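Local coordinates for protein probable uracil-DNA glycosylase (Acanthamoeba polyphaga mimivirus, PDB 5X55) that belongs to the uracil DNA glycosylase superfamily, a viral member built around a central parallel beta-sheet, at residues 190-195 / 253-258. Residues are numbered along the deposited sequence; the frame is centred on the assembly and turned at random.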
# COMPACT_ATOMS: atom_id res chain seq x y z
N GLN A 190 -0.80 -6.34 1.99
CA GLN A 190 -1.62 -6.87 3.06
C GLN A 190 -1.24 -6.18 4.36
O GLN A 190 -1.88 -5.19 4.73
CB GLN A 190 -1.44 -8.38 3.14
CG GLN A 190 -2.39 -9.07 4.10
CD GLN A 190 -2.23 -10.59 4.03
OE1 GLN A 190 -2.96 -11.26 3.31
NE2 GLN A 190 -1.28 -11.13 4.80
N ASP A 191 -0.19 -6.64 5.03
CA ASP A 191 0.27 -6.01 6.26
C ASP A 191 1.62 -5.29 6.05
O ASP A 191 2.37 -5.63 5.13
CB ASP A 191 0.39 -7.06 7.39
CG ASP A 191 -0.94 -7.79 7.65
OD1 ASP A 191 -1.07 -8.99 7.32
OD2 ASP A 191 -1.89 -7.14 8.16
N PRO A 192 1.93 -4.27 6.85
CA PRO A 192 3.24 -3.62 6.73
C PRO A 192 4.34 -4.59 7.15
O PRO A 192 4.10 -5.57 7.87
CB PRO A 192 3.17 -2.42 7.68
CG PRO A 192 1.73 -2.33 8.15
CD PRO A 192 1.14 -3.71 7.96
N TYR A 193 5.56 -4.33 6.65
CA TYR A 193 6.70 -5.12 7.07
C TYR A 193 6.86 -5.03 8.58
O TYR A 193 6.76 -3.93 9.14
CB TYR A 193 8.00 -4.67 6.41
CG TYR A 193 8.03 -4.84 4.92
CD1 TYR A 193 7.86 -6.10 4.35
CD2 TYR A 193 8.25 -3.76 4.09
CE1 TYR A 193 7.89 -6.26 2.95
CE2 TYR A 193 8.29 -3.91 2.70
CZ TYR A 193 8.12 -5.15 2.14
OH TYR A 193 8.15 -5.29 0.77
N PRO A 194 7.05 -6.16 9.27
CA PRO A 194 7.25 -6.11 10.73
C PRO A 194 8.69 -5.86 11.13
O PRO A 194 8.94 -5.51 12.30
CB PRO A 194 6.78 -7.50 11.20
CG PRO A 194 7.18 -8.40 10.04
CD PRO A 194 6.98 -7.55 8.76
N GLY A 195 9.64 -6.02 10.21
CA GLY A 195 11.05 -6.01 10.55
C GLY A 195 11.63 -4.62 10.68
O GLY A 195 10.98 -3.61 10.42
N MET A 253 0.21 2.83 -3.68
CA MET A 253 0.66 1.57 -3.09
C MET A 253 0.42 1.65 -1.59
O MET A 253 1.22 2.23 -0.86
CB MET A 253 2.14 1.32 -3.40
CG MET A 253 2.51 1.43 -4.88
SD MET A 253 4.25 1.00 -5.17
CE MET A 253 4.16 -0.77 -4.82
N ILE A 254 -0.68 1.05 -1.14
CA ILE A 254 -1.03 1.03 0.27
C ILE A 254 -1.16 -0.42 0.75
O ILE A 254 -1.33 -1.35 -0.04
CB ILE A 254 -2.35 1.78 0.54
CG1 ILE A 254 -3.48 1.14 -0.28
CG2 ILE A 254 -2.23 3.25 0.21
CD1 ILE A 254 -4.86 1.53 0.18
N ASN A 255 -1.08 -0.59 2.06
CA ASN A 255 -1.38 -1.85 2.73
C ASN A 255 -2.81 -1.81 3.27
O ASN A 255 -3.21 -0.82 3.89
CB ASN A 255 -0.39 -2.09 3.87
CG ASN A 255 1.03 -2.34 3.37
OD1 ASN A 255 1.24 -3.16 2.48
ND2 ASN A 255 2.01 -1.66 3.95
N SER A 256 -3.58 -2.89 3.05
CA SER A 256 -4.96 -2.90 3.54
C SER A 256 -5.02 -2.84 5.07
O SER A 256 -6.00 -2.33 5.63
CB SER A 256 -5.67 -4.15 3.03
OG SER A 256 -4.99 -5.32 3.45
N ALA A 257 -4.00 -3.35 5.76
CA ALA A 257 -3.81 -3.11 7.19
C ALA A 257 -2.73 -2.04 7.33
O ALA A 257 -1.56 -2.28 7.03
CB ALA A 257 -3.39 -4.39 7.92
N PHE A 258 -3.12 -0.87 7.82
CA PHE A 258 -2.16 0.23 7.82
C PHE A 258 -1.10 0.11 8.90
O PHE A 258 -0.08 0.81 8.80
CB PHE A 258 -2.91 1.56 7.95
CG PHE A 258 -3.52 2.03 6.65
CD1 PHE A 258 -4.60 1.37 6.09
CD2 PHE A 258 -2.99 3.12 5.98
CE1 PHE A 258 -5.15 1.81 4.89
CE2 PHE A 258 -3.53 3.55 4.78
CZ PHE A 258 -4.62 2.91 4.24
O HOH W 1 5.27 -2.13 4.71
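The carbonyl oxygen of Gln190 accepts a nearly straight hydrogen bond from the backbone of Ala257, with 3.0 Å between Gln190 O and Ala257 N and an N-H...O angle of 167°. The methyl of Ala257 points at the 190-195 loop and meets the carboxylate of Asp191, where Asp191 OD2 comes within 3.1 Å of Ala257 CB. Although the CB of Asp191 is directed away from the 253-258 segment, its CG lies beside the backbone N, anti to the carbonyl carbon (chi1 -58°), and one carboxylate oxygen reaches back to the methyl. The other oxygen, OD1, takes a weak hydrogen bond from the side-chain amide of Gln190, through NE2. Pro192 brings two ring carbons to successive carbonyl oxygens, CD 3.2 Å from Ala257 O and CG 3.7 Å from Phe258 O. The CB of Asn255 points toward the 190-195 segment, and its amide lies against that backbone, with Asn255 ND2 3.6 Å from Pro192 CA. A water accepts a hydrogen bond from Tyr193 N and a weak, longer one from Asn255 ND2, bridging the two segments. The hydroxyl of Ser256 lies near Gln190 O but is hydrogen-bonded to His298 of helix 297-303. Strands 185-189 and 251-255 are parallel neighbours in the four-stranded central sheet, and this buried contact joins the loop after the first to the end of the second and the turn beyond, while Phe258 packs against helix 273-286, on Thr276 and Leu279.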